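Local coordinates for protein Exo-beta-1,3-glucanase (Streptomyces sp. SirexAA-E, PDB 4PEY) that hydrolyses laminarin and laminarioligosaccharides as an exo-beta-1,3-glucanase, cutting from the non-reducing ends and producing glucose and laminaribiose, at residues S171-Y176 with G188-T193; Q203-P208 with D524-S529. The protein carries 1 engineered substitution. All blocks are in the same frame, centred on the assembly; numbering follows the deposited sequence. Where two conformers were deposited one is given.

Interaction 1 (S171-Y176 with G188-T193); sequences SQQQWY and GVWNMT. With BGC (beta-D-glucopyranose), chain B; BGC (beta-D-glucopyranose), chain C.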
loop_
_atom_site.group_PDB
_atom_site.type_symbol
_atom_site.label_atom_id
_atom_site.label_comp_id
_atom_site.label_asym_id
_atom_site.label_seq_id
_atom_site.Cartn_x
_atom_site.Cartn_y
_atom_site.Cartn_z
ATOM N N SER A 171 0.249 10.119 17.593
ATOM C CA SER A 171 -1.010 10.561 16.984
ATOM C C SER A 171 -1.520 9.746 15.783
ATOM O O SER A 171 -2.648 9.962 15.327
ATOM C CB SER A 171 -0.873 12.023 16.559
ATOM O OG SER A 171 0.300 12.206 15.786
ATOM N N GLN A 172 -0.709 8.827 15.263
ATOM C CA GLN A 172 -1.153 7.963 14.170
ATOM C C GLN A 172 -2.489 7.300 14.467
ATOM O O GLN A 172 -2.635 6.645 15.489
ATOM C CB GLN A 172 -0.113 6.877 13.889
ATOM C CG GLN A 172 1.122 7.363 13.139
ATOM C CD GLN A 172 0.839 7.628 11.669
ATOM O OE1 GLN A 172 -0.268 7.385 11.182
ATOM N NE2 GLN A 172 1.835 8.132 10.960
ATOM N N GLN A 173 -3.454 7.451 13.561
ATOM C CA GLN A 173 -4.790 6.881 13.750
ATOM C C GLN A 173 -4.774 5.359 13.807
ATOM O O GLN A 173 -5.462 4.731 14.622
ATOM C CB GLN A 173 -5.712 7.307 12.612
ATOM C CG GLN A 173 -6.014 8.778 12.538
ATOM C CD GLN A 173 -6.602 9.168 11.191
ATOM O OE1 GLN A 173 -7.002 8.309 10.378
ATOM N NE2 GLN A 173 -6.634 10.464 10.929
ATOM N N GLN A 174 -4.007 4.771 12.899
ATOM C CA GLN A 174 -4.038 3.339 12.688
ATOM C C GLN A 174 -2.703 2.908 12.101
ATOM O O GLN A 174 -1.917 3.753 11.659
ATOM C CB GLN A 174 -5.214 2.945 11.776
ATOM C CG GLN A 174 -5.097 3.383 10.303
ATOM C CD GLN A 174 -5.563 4.810 10.036
ATOM O OE1 GLN A 174 -6.658 5.221 10.445
ATOM N NE2 GLN A 174 -4.741 5.566 9.317
ATOM N N TRP A 175 -2.437 1.606 12.101
ATOM C CA TRP A 175 -1.183 1.096 11.562
ATOM C C TRP A 175 -1.279 -0.397 11.350
ATOM O O TRP A 175 -1.976 -1.074 12.108
ATOM C CB TRP A 175 -0.007 1.408 12.505
ATOM C CG TRP A 175 1.302 1.412 11.787
ATOM C CD1 TRP A 175 2.121 0.339 11.543
ATOM C CD2 TRP A 175 1.916 2.538 11.154
ATOM N NE1 TRP A 175 3.218 0.739 10.816
ATOM C CE2 TRP A 175 3.116 2.083 10.563
ATOM C CE3 TRP A 175 1.579 3.896 11.050
ATOM C CZ2 TRP A 175 3.983 2.940 9.870
ATOM C CZ3 TRP A 175 2.437 4.746 10.359
ATOM C CH2 TRP A 175 3.626 4.261 9.775
ATOM N N TYR A 176 -0.575 -0.901 10.333
ATOM C CA TYR A 176 -0.401 -2.340 10.130
ATOM C C TYR A 176 1.075 -2.713 10.124
ATOM O O TYR A 176 1.874 -2.110 9.409
ATOM C CB TYR A 176 -1.052 -2.810 8.820
ATOM C CG TYR A 176 -0.879 -4.300 8.562
ATOM C CD1 TYR A 176 -1.239 -5.244 9.527
ATOM C CD2 TYR A 176 -0.354 -4.765 7.358
ATOM C CE1 TYR A 176 -1.086 -6.606 9.289
ATOM C CE2 TYR A 176 -0.201 -6.128 7.112
ATOM C CZ TYR A 176 -0.571 -7.040 8.076
ATOM O OH TYR A 176 -0.414 -8.384 7.817
ATOM N N GLY A 188 -1.844 2.779 21.046
ATOM C CA GLY A 188 -2.778 2.602 19.946
ATOM C C GLY A 188 -3.821 3.700 20.008
ATOM O O GLY A 188 -4.196 4.134 21.093
ATOM N N VAL A 189 -4.285 4.155 18.849
ATOM C CA VAL A 189 -5.266 5.235 18.783
ATOM C C VAL A 189 -6.630 4.672 18.366
ATOM O O VAL A 189 -7.509 4.529 19.221
ATOM C CB VAL A 189 -4.784 6.351 17.834
ATOM C CG1 VAL A 189 -5.835 7.451 17.690
ATOM C CG2 VAL A 189 -3.479 6.931 18.378
ATOM N N TRP A 190 -6.801 4.319 17.088
ATOM C CA TRP A 190 -8.060 3.695 16.648
ATOM C C TRP A 190 -7.922 2.228 16.235
ATOM O O TRP A 190 -8.835 1.434 16.477
ATOM C CB TRP A 190 -8.680 4.455 15.469
ATOM C CG TRP A 190 -9.060 5.881 15.761
ATOM C CD1 TRP A 190 -9.218 6.469 16.984
ATOM C CD2 TRP A 190 -9.288 6.903 14.789
ATOM N NE1 TRP A 190 -9.546 7.797 16.830
ATOM C CE2 TRP A 190 -9.601 8.087 15.490
ATOM C CE3 TRP A 190 -9.282 6.923 13.392
ATOM C CZ2 TRP A 190 -9.878 9.287 14.841
ATOM C CZ3 TRP A 190 -9.562 8.110 12.747
ATOM C CH2 TRP A 190 -9.857 9.280 13.472
ATOM N N ASN A 191 -6.805 1.866 15.604
ATOM C CA ASN A 191 -6.678 0.519 15.046
ATOM C C ASN A 191 -5.239 0.162 14.739
ATOM O O ASN A 191 -4.759 0.430 13.637
ATOM C CB ASN A 191 -7.523 0.386 13.769
ATOM C CG ASN A 191 -7.304 -0.941 13.040
ATOM O OD1 ASN A 191 -6.892 -1.935 13.638
ATOM N ND2 ASN A 191 -7.561 -0.947 11.733
ATOM N N MET A 192 -4.536 -0.410 15.685
ATOM C CA MET A 192 -3.220 -0.945 15.456
ATOM C C MET A 192 -3.262 -2.463 15.335
ATOM O O MET A 192 -3.612 -3.152 16.262
ATOM C CB MET A 192 -2.254 -0.532 16.579
ATOM C CG MET A 192 -1.678 0.880 16.533
ATOM S SD MET A 192 -2.828 2.260 16.169
ATOM C CE MET A 192 -1.669 3.617 16.038
ATOM N N THR A 193 -2.966 -2.946 14.148
ATOM C CA THR A 193 -3.059 -4.368 13.842
ATOM C C THR A 193 -1.667 -4.964 13.577
ATOM O O THR A 193 -0.800 -4.326 12.954
ATOM C CB THR A 193 -4.002 -4.607 12.627
ATOM O OG1 THR A 193 -5.333 -4.213 12.978
ATOM C CG2 THR A 193 -4.021 -6.071 12.187
HETATM C C2 BGC B . -7.573 12.751 13.071
HETATM C C3 BGC B . -8.294 13.663 12.085
HETATM C C4 BGC B . -9.621 14.130 12.666
HETATM C C5 BGC B . -9.360 14.754 14.031
HETATM C C6 BGC B . -10.654 15.239 14.672
HETATM C C1 BGC B . -7.480 13.406 14.446
HETATM O O1 BGC B . -6.950 12.473 15.365
HETATM O O2 BGC B . -6.283 12.448 12.590
HETATM O O3 BGC B . -8.518 12.879 10.850
HETATM O O4 BGC B . -10.218 15.077 11.799
HETATM O O5 BGC B . -8.776 13.781 14.864
HETATM O O6 BGC B . -10.334 15.918 15.874
HETATM C C2 BGC C . -8.113 12.410 8.561
HETATM C C3 BGC C . -8.151 12.958 7.140
HETATM C C4 BGC C . -9.399 13.805 6.949
HETATM C C5 BGC C . -9.453 14.875 8.026
HETATM C C6 BGC C . -10.699 15.735 7.854
HETATM C C1 BGC C . -8.329 13.505 9.598
HETATM O O2 BGC C . -6.845 11.829 8.784
HETATM O O3 BGC C . -8.173 11.787 6.295
HETATM O O4 BGC C . -9.379 14.371 5.652
HETATM O O5 BGC C . -9.495 14.248 9.296
HETATM O O6 BGC C . -10.695 16.760 8.827
#
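Gln173 lies alongside the Trp190 indole, both side chains pointing the same way toward bound laminaritriose, with amide and ring planes 30° apart. Gln173 CG sits over one face of the indole, 4.0 Å from the centroid of the Trp190 six-membered ring, a CH-pi contact offset toward the rim. Beyond CG the glutamine chain is extended (chi2 164°), carrying CD past Trp190 CZ3. Its amide nitrogen then serves two sugars at once: Gln173 NE2 donates to O2 of the chain B glucose at 2.6 Å and to O2 of the chain C glucose, also at 2.6 Å. One amide thus spans adjacent glucose units, in keeping with the experimentally established role of Gln173 in substrate binding.

Behind this platform the backbones hold the pair together. Gln173 O accepts a hydrogen bond from Trp190 N at 2.8 Å and a weak second one from Asn191 N. From there, 174-176 and 191-193 run parallel as neighbouring strands of successive coils in the right-handed beta-helix of family GH55. Trp175 bonds through both backbone groups, its N donating to Asn191 O at 3.0 Å and its O accepting a hydrogen bond from Thr193 N at 2.9 Å. Gln174, Asn191, Tyr176 and Thr193 project from one face of these strands, Trp175 and Met192 from the other. On the first face, Thr193 OG1 donates to Asn191 OD1 at 2.8 Å, while Thr193 CG2 packs on Tyr176 CD1. Met192, bent at chi2 (45°), brings SD to Gln174 CA, 3.8 Å away.

Further out, Tyr497 meets the Trp190 ring edge-to-face and hydrogen-bonds through OH to Gln174 OE1. The Gln172 amide is held by Leu145 O, Val128 O and Gly155 N, and Gln174 NE2 by Gly155 O and Ser154 OG.

Interaction 2 (Q203-P208 with D524-S529); sequences QSFPEP and DLLVVS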
loop_
_atom_site.group_PDB
_atom_site.type_symbol
_atom_site.label_atom_id
_atom_site.label_comp_id
_atom_site.label_asym_id
_atom_site.label_seq_id
_atom_site.Cartn_x
_atom_site.Cartn_y
_atom_site.Cartn_z
ATOM N N GLN A 203 -3.269 -9.092 22.029
ATOM C CA GLN A 203 -4.648 -8.777 21.660
ATOM C C GLN A 203 -5.384 -8.112 22.813
ATOM O O GLN A 203 -5.425 -8.662 23.917
ATOM C CB GLN A 203 -5.382 -10.052 21.244
ATOM C CG GLN A 203 -6.884 -9.886 21.046
ATOM C CD GLN A 203 -7.223 -9.118 19.783
ATOM O OE1 GLN A 203 -6.533 -9.230 18.768
ATOM N NE2 GLN A 203 -8.298 -8.338 19.835
ATOM N N SER A 204 -5.980 -6.946 22.566
ATOM C CA SER A 204 -6.627 -6.217 23.655
ATOM C C SER A 204 -7.793 -5.332 23.226
ATOM O O SER A 204 -8.390 -4.671 24.073
ATOM C CB SER A 204 -5.600 -5.349 24.383
ATOM O OG SER A 204 -5.146 -4.314 23.533
ATOM N N PHE A 205 -8.102 -5.304 21.929
ATOM C CA PHE A 205 -9.201 -4.487 21.402
ATOM C C PHE A 205 -10.463 -4.679 22.260
ATOM O O PHE A 205 -10.839 -5.811 22.574
ATOM C CB PHE A 205 -9.458 -4.870 19.940
ATOM C CG PHE A 205 -10.373 -3.931 19.196
ATOM C CD1 PHE A 205 -11.753 -4.093 19.246
ATOM C CD2 PHE A 205 -9.851 -2.918 18.403
ATOM C CE1 PHE A 205 -12.596 -3.231 18.545
ATOM C CE2 PHE A 205 -10.687 -2.058 17.703
ATOM C CZ PHE A 205 -12.058 -2.217 17.768
ATOM N N PRO A 206 -11.137 -3.579 22.632
ATOM C CA PRO A 206 -10.963 -2.209 22.135
ATOM C C PRO A 206 -9.966 -1.324 22.888
ATOM O O PRO A 206 -9.625 -0.257 22.372
ATOM C CB PRO A 206 -12.370 -1.624 22.282
ATOM C CG PRO A 206 -12.908 -2.314 23.483
ATOM C CD PRO A 206 -12.364 -3.716 23.435
ATOM N N GLU A 207 -9.515 -1.714 24.075
ATOM C CA GLU A 207 -8.651 -0.828 24.847
ATOM C C GLU A 207 -7.410 -1.525 25.406
ATOM O O GLU A 207 -7.503 -2.377 26.287
ATOM C CB GLU A 207 -9.438 -0.182 25.989
ATOM C CG GLU A 207 -8.666 0.919 26.691
ATOM C CD GLU A 207 -8.090 1.934 25.720
ATOM O OE1 GLU A 207 -8.823 2.380 24.813
ATOM O OE2 GLU A 207 -6.900 2.283 25.857
ATOM N N PRO A 208 -6.225 -1.175 24.872
ATOM C CA PRO A 208 -5.991 -0.312 23.704
ATOM C C PRO A 208 -6.465 -1.034 22.440
ATOM O O PRO A 208 -6.700 -2.243 22.502
ATOM C CB PRO A 208 -4.466 -0.113 23.696
ATOM C CG PRO A 208 -4.008 -0.497 25.061
ATOM C CD PRO A 208 -4.969 -1.545 25.542
ATOM N N ASP A 524 -12.813 -7.039 15.540
ATOM C CA ASP A 524 -12.340 -5.678 15.784
ATOM C C ASP A 524 -12.682 -4.738 14.622
ATOM O O ASP A 524 -11.811 -4.307 13.860
ATOM C CB ASP A 524 -10.825 -5.670 16.065
ATOM C CG ASP A 524 -10.432 -6.564 17.231
ATOM O OD1 ASP A 524 -11.330 -7.051 17.942
ATOM O OD2 ASP A 524 -9.212 -6.772 17.448
ATOM N N LEU A 525 -13.971 -4.423 14.516
ATOM C CA LEU A 525 -14.490 -3.452 13.553
ATOM C C LEU A 525 -14.726 -2.101 14.216
ATOM O O LEU A 525 -15.067 -2.034 15.401
ATOM C CB LEU A 525 -15.813 -3.934 12.958
ATOM C CG LEU A 525 -15.825 -5.272 12.224
ATOM C CD1 LEU A 525 -17.228 -5.576 11.721
ATOM C CD2 LEU A 525 -14.825 -5.256 11.081
ATOM N N LEU A 526 -14.583 -1.024 13.452
ATOM C CA LEU A 526 -14.930 0.296 13.973
ATOM C C LEU A 526 -15.336 1.247 12.866
ATOM O O LEU A 526 -14.885 1.121 11.717
ATOM C CB LEU A 526 -13.746 0.852 14.778
ATOM C CG LEU A 526 -12.425 1.026 14.020
ATOM C CD1 LEU A 526 -11.775 2.400 14.221
ATOM C CD2 LEU A 526 -11.481 -0.137 14.329
ATOM N N VAL A 527 -16.214 2.185 13.211
ATOM C CA VAL A 527 -16.508 3.310 12.329
ATOM C C VAL A 527 -16.333 4.611 13.110
ATOM O O VAL A 527 -16.493 4.651 14.333
ATOM C CB VAL A 527 -17.929 3.229 11.707
ATOM C CG1 VAL A 527 -18.062 1.971 10.848
ATOM C CG2 VAL A 527 -19.025 3.284 12.783
ATOM N N VAL A 528 -15.966 5.674 12.401
ATOM C CA VAL A 528 -15.651 6.940 13.054
ATOM C C VAL A 528 -16.137 8.098 12.199
ATOM O O VAL A 528 -15.847 8.141 10.994
ATOM C CB VAL A 528 -14.123 7.132 13.287
ATOM C CG1 VAL A 528 -13.887 8.296 14.235
ATOM C CG2 VAL A 528 -13.450 5.858 13.811
ATOM N N SER A 529 -16.888 9.020 12.803
ATOM C CA SER A 529 -17.195 10.289 12.155
ATOM C C SER A 529 -16.125 11.302 12.510
ATOM O O SER A 529 -15.853 11.527 13.686
ATOM C CB SER A 529 -18.565 10.823 12.589
ATOM O OG SER A 529 -18.743 12.169 12.171
#
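Asp524 OD2 is gripped from two residues: Gln203 NE2 donates to it at 3.0 Å, and Thr211 OG1 makes a second hydrogen bond. The amide and carboxylate meet tip to tip with planes 36° apart; the Gln203 bond is almost straight, 177° at the hydrogen, and uses the syn lone pair of OD2. The bend of Gln203 at chi2 (73°) turns CD toward the aspartate, and its OE1 accepts a hydrogen bond from Thr212 N.

The same carboxylate stacks on Phe205, the two side chains sliding past each other in opposite directions. Asp524 CB lies over the ring centre, 3.6 Å from the Phe205 centroid, as a CH-pi contact, while Asp524 CG rests 3.3 Å from Phe205 CG. Pro206 CB lies over the opposite face of the ring, nearer its rim, so the phenyl is held between the aspartate and its own neighbour in sequence.

The contact joins the two beta-helical domains of this GH55 enzyme: 203-208 belongs to a loop of the first, and 524-529 lies on strand 520-529 of the second, where the chain turns a corner at Asp524. The far end of the ring reaches that strand, with Phe205 CE2 4.0 Å from Leu526 CD2.

Within the loop, cis peptide bonds precede both Pro206 and Pro208, and Ser204 OG donates to Pro208 O at 2.8 Å. Gln556 of strand 555-560 also packs on Phe205 and Pro206.

From the N terminus, the chain first pairs 171-176 with 188-193, closing a short, strand-rich loop between successive coils of the first beta-helical domain. Strand 191-198 then leads into the loop holding 203-208, where interaction 2 opens; it closes more than 300 residues later, at 524-529, after most of the second domain. The contacts therefore follow in series, neither nested nor crossed: one is local to a domain, the other spans the pair. Their centres are 9 Å apart and they touch, Leu526 CD2 packing on Trp190 O and Asn191 CB, and Val528 CG1 on Trp190 CZ2. The sugar-binding end of interaction 1, in the loop just before strand 174-178, thus lies close to the interdomain junction.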